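Local atomic coordinates of RNA-dependent RNA Polymerase (Bombyx mori cytoplasmic polyhedrosis virus, PDB entry 6TZ0), a protein that synthesises viral RNA on RNA templates, making plus strands by fully conservative transcription and minus strands during genome replication. Residues R465-V477 and L611-E623. Numbering follows the deposited sequence.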
# COMPACT_ATOMS: atom_id res chain seq x y z
N ARG A 465 -14.28 7.41 -19.04
CA ARG A 465 -14.04 7.15 -17.62
C ARG A 465 -12.61 7.49 -17.21
O ARG A 465 -12.39 8.06 -16.13
CB ARG A 465 -14.37 5.69 -17.35
CG ARG A 465 -14.08 5.22 -15.97
CD ARG A 465 -14.70 3.87 -15.70
NE ARG A 465 -14.23 2.79 -16.56
CZ ARG A 465 -13.18 2.02 -16.30
NH1 ARG A 465 -12.85 1.05 -17.14
NH2 ARG A 465 -12.46 2.21 -15.20
N ILE A 466 -11.64 7.21 -18.08
CA ILE A 466 -10.24 7.45 -17.77
C ILE A 466 -9.95 8.95 -17.72
O ILE A 466 -9.28 9.45 -16.81
CB ILE A 466 -9.36 6.75 -18.82
CG1 ILE A 466 -9.72 5.26 -18.91
CG2 ILE A 466 -7.91 6.95 -18.50
CD1 ILE A 466 -9.53 4.49 -17.63
N PHE A 467 -10.49 9.70 -18.69
CA PHE A 467 -10.27 11.14 -18.70
C PHE A 467 -11.04 11.82 -17.58
O PHE A 467 -10.61 12.85 -17.07
CB PHE A 467 -10.67 11.74 -20.04
CG PHE A 467 -10.02 11.07 -21.21
CD1 PHE A 467 -8.65 11.08 -21.36
CD2 PHE A 467 -10.79 10.50 -22.20
CE1 PHE A 467 -8.06 10.48 -22.45
CE2 PHE A 467 -10.21 9.91 -23.29
CZ PHE A 467 -8.84 9.90 -23.42
N LYS A 468 -12.18 11.25 -17.18
CA LYS A 468 -12.88 11.74 -16.01
C LYS A 468 -12.06 11.53 -14.74
O LYS A 468 -12.05 12.38 -13.85
CB LYS A 468 -14.24 11.05 -15.89
CG LYS A 468 -15.10 11.53 -14.76
CD LYS A 468 -16.46 10.86 -14.78
CE LYS A 468 -16.34 9.41 -14.35
NZ LYS A 468 -17.68 8.76 -14.23
N SER A 469 -11.33 10.42 -14.67
CA SER A 469 -10.47 10.18 -13.51
C SER A 469 -9.25 11.08 -13.49
O SER A 469 -8.73 11.36 -12.40
CB SER A 469 -9.97 8.75 -13.50
OG SER A 469 -9.07 8.52 -14.56
N LEU A 470 -8.77 11.54 -14.65
CA LEU A 470 -7.65 12.48 -14.66
C LEU A 470 -7.99 13.86 -14.08
O LEU A 470 -7.08 14.68 -13.93
CB LEU A 470 -7.11 12.67 -16.07
CG LEU A 470 -6.35 11.52 -16.70
CD1 LEU A 470 -6.02 11.85 -18.14
CD2 LEU A 470 -5.11 11.24 -15.91
N LYS A 471 -9.25 14.13 -13.76
CA LYS A 471 -9.68 15.40 -13.21
C LYS A 471 -9.70 15.40 -11.68
O LYS A 471 -9.64 16.47 -11.07
CB LYS A 471 -11.08 15.70 -13.76
CG LYS A 471 -11.58 17.11 -13.61
CD LYS A 471 -13.01 17.16 -14.12
CE LYS A 471 -13.06 16.91 -15.62
NZ LYS A 471 -14.43 17.02 -16.17
N ALA A 472 -9.80 14.23 -11.06
CA ALA A 472 -9.94 13.98 -9.63
C ALA A 472 -8.59 14.00 -8.93
O ALA A 472 -7.58 13.58 -9.50
CB ALA A 472 -10.62 12.63 -9.39
N PRO A 473 -8.52 14.49 -7.69
CA PRO A 473 -7.25 14.53 -6.98
C PRO A 473 -6.90 13.20 -6.32
O PRO A 473 -7.76 12.35 -6.09
CB PRO A 473 -7.48 15.61 -5.92
CG PRO A 473 -8.92 15.53 -5.64
CD PRO A 473 -9.58 15.19 -6.94
N ILE A 474 -5.62 13.05 -6.02
CA ILE A 474 -5.10 11.85 -5.36
C ILE A 474 -5.05 12.12 -3.86
O ILE A 474 -4.42 13.07 -3.41
CB ILE A 474 -3.72 11.47 -5.91
CG1 ILE A 474 -3.82 11.09 -7.38
CG2 ILE A 474 -3.13 10.33 -5.10
CD1 ILE A 474 -2.49 10.92 -8.06
N LYS A 475 -5.73 11.27 -3.09
CA LYS A 475 -5.90 11.52 -1.67
C LYS A 475 -4.65 11.12 -0.89
O LYS A 475 -3.83 10.33 -1.35
CB LYS A 475 -7.11 10.76 -1.14
CG LYS A 475 -8.40 11.11 -1.85
CD LYS A 475 -8.76 12.57 -1.65
CE LYS A 475 -9.22 12.83 -0.23
NZ LYS A 475 -9.65 14.24 -0.04
N LEU A 476 -4.53 11.67 0.31
CA LEU A 476 -3.41 11.42 1.20
C LEU A 476 -3.94 10.91 2.53
O LEU A 476 -4.90 11.45 3.07
CB LEU A 476 -2.59 12.71 1.40
CG LEU A 476 -1.22 12.69 2.07
CD1 LEU A 476 -0.38 13.79 1.46
CD2 LEU A 476 -1.31 12.90 3.57
N VAL A 477 -3.32 9.86 3.05
CA VAL A 477 -3.68 9.30 4.34
C VAL A 477 -2.40 8.88 5.06
O VAL A 477 -1.47 8.35 4.45
CB VAL A 477 -4.71 8.16 4.20
CG1 VAL A 477 -4.21 7.04 3.30
CG2 VAL A 477 -5.15 7.62 5.55
N LEU A 611 -1.06 5.20 -22.76
CA LEU A 611 -1.88 6.28 -22.22
C LEU A 611 -1.57 6.53 -20.75
O LEU A 611 -1.66 7.67 -20.29
CB LEU A 611 -3.36 5.96 -22.44
CG LEU A 611 -4.40 7.06 -22.21
CD1 LEU A 611 -5.50 6.93 -23.23
CD2 LEU A 611 -4.99 6.99 -20.83
N GLU A 612 -1.21 5.49 -20.01
CA GLU A 612 -0.78 5.71 -18.63
C GLU A 612 0.57 6.40 -18.58
O GLU A 612 0.76 7.33 -17.79
CB GLU A 612 -0.76 4.39 -17.87
CG GLU A 612 -0.55 4.53 -16.38
CD GLU A 612 0.90 4.50 -15.98
OE1 GLU A 612 1.69 3.81 -16.65
OE2 GLU A 612 1.27 5.20 -15.01
N ALA A 613 1.53 5.96 -19.39
CA ALA A 613 2.86 6.54 -19.36
C ALA A 613 2.90 7.96 -19.88
O ALA A 613 3.79 8.72 -19.50
CB ALA A 613 3.83 5.67 -20.17
N ALA A 614 1.96 8.36 -20.73
CA ALA A 614 1.96 9.70 -21.27
C ALA A 614 1.18 10.70 -20.42
O ALA A 614 1.31 11.91 -20.65
CB ALA A 614 1.38 9.70 -22.69
N ASN A 615 0.38 10.24 -19.47
CA ASN A 615 -0.45 11.12 -18.64
C ASN A 615 -0.14 10.81 -17.19
O ASN A 615 -0.86 10.05 -16.54
CB ASN A 615 -1.92 10.88 -18.95
CG ASN A 615 -2.28 11.22 -20.37
OD1 ASN A 615 -1.83 12.22 -20.91
ND2 ASN A 615 -3.08 10.37 -20.99
N SER A 616 0.91 11.42 -16.66
CA SER A 616 1.43 11.07 -15.35
C SER A 616 1.32 12.26 -14.41
O SER A 616 1.86 13.33 -14.69
CB SER A 616 2.88 10.61 -15.45
OG SER A 616 3.70 11.68 -15.88
N GLN A 617 0.61 12.07 -13.30
CA GLN A 617 0.48 13.09 -12.28
C GLN A 617 0.53 12.41 -10.93
O GLN A 617 -0.34 11.60 -10.61
CB GLN A 617 -0.83 13.87 -12.43
CG GLN A 617 -0.90 15.07 -11.55
CD GLN A 617 0.01 16.17 -12.02
OE1 GLN A 617 0.03 16.51 -13.19
NE2 GLN A 617 0.80 16.72 -11.11
N THR A 618 1.54 12.75 -10.13
CA THR A 618 1.80 12.07 -8.87
C THR A 618 1.21 12.80 -7.67
O THR A 618 0.77 12.13 -6.72
CB THR A 618 3.32 11.91 -8.69
OG1 THR A 618 3.87 11.26 -9.85
CG2 THR A 618 3.67 11.08 -7.49
N SER A 619 1.08 14.13 -7.76
CA SER A 619 0.94 15.01 -6.60
C SER A 619 -0.30 14.72 -5.77
O SER A 619 -1.43 14.86 -6.25
CB SER A 619 0.91 16.46 -7.08
OG SER A 619 2.12 16.81 -7.70
N THR A 620 -0.08 14.32 -4.53
CA THR A 620 -1.16 14.05 -3.61
C THR A 620 -1.71 15.34 -3.03
O THR A 620 -0.98 16.31 -2.81
CB THR A 620 -0.68 13.14 -2.48
OG1 THR A 620 0.39 13.79 -1.79
CG2 THR A 620 -0.19 11.84 -3.03
N SER A 621 -3.01 15.35 -2.78
CA SER A 621 -3.70 16.49 -2.22
C SER A 621 -4.22 16.11 -0.84
O SER A 621 -4.94 15.12 -0.70
CB SER A 621 -4.84 16.94 -3.13
OG SER A 621 -5.53 18.03 -2.56
N TYR A 622 -3.85 16.88 0.17
CA TYR A 622 -4.33 16.68 1.53
C TYR A 622 -5.26 17.81 1.91
O TYR A 622 -4.98 18.98 1.63
CB TYR A 622 -3.17 16.58 2.52
CG TYR A 622 -3.67 16.45 3.94
CD1 TYR A 622 -4.32 15.31 4.37
CD2 TYR A 622 -3.49 17.49 4.84
CE1 TYR A 622 -4.78 15.20 5.66
CE2 TYR A 622 -3.94 17.39 6.13
CZ TYR A 622 -4.60 16.25 6.54
OH TYR A 622 -5.05 16.14 7.83
N GLU A 623 -6.37 17.46 2.56
CA GLU A 623 -7.36 18.44 3.01
C GLU A 623 -7.10 18.74 4.48
O GLU A 623 -7.38 17.91 5.35
CB GLU A 623 -8.77 17.91 2.81
CG GLU A 623 -9.84 18.88 3.25
CD GLU A 623 -11.24 18.35 3.01
OE1 GLU A 623 -11.36 17.20 2.53
OE2 GLU A 623 -12.21 19.08 3.30
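Ile474 and Ser621 supply the one backbone hydrogen bond that joins the two segments: Ser621 N donates its N-H to Ile474 O over 2.8 Å, with an N-H...O angle of 178°. The same carbonyl oxygen has Thr620 CA beside it, in a bent CA-H...O contact. Strands 474-477 and 620-623 run in the same general direction but twisted, their short axes 59° apart.

Side-chain packing adds to that bond. Ile474 sends CD1 to the backbone carbonyls of Gln617 and Thr618, 3.4 Å from Gln617 O, while its CG2 lies 3.9 Å from Thr620 CG2; a branched residue can thus follow the loop and the strand at once. In Thr620, chi1 of 59° puts OG1 between backbone N and carbonyl carbon and turns CG2 to Ile474, and OG1 itself lies close to Leu476 CD1. Leu476 splits its fork, for its side chain and that of Tyr622 cross at about a right angle, with Leu476 CD2 3.9 Å from Tyr622 CD1. Helix 349-356 packs against both Leu476 and Tyr622. Farther back, helices 464-469 and 604-614 meet through Ile466 CG2 and Leu611 CD2, 3.7 Å apart, and in the loops that follow Leu470 CD1 rests against Asn615 CB.

Polar side-chain contacts are few. Lys475 NZ stands 4.3 Å from Glu623 OE1, too far for a salt bridge, though the opposite charges probably attract. Small Ser621 lets Pro473 CB approach its CB, while its OG bonds Gln629 NE2.

The strands that end the two segments form the parallel central pair of a four-stranded mixed sheet in the polymerase domain, with 489-491 and 628-631 outermost and antiparallel to their neighbours; Thr618 lies about 8 Å, side chain to side chain, from the UTP-binding Asp552.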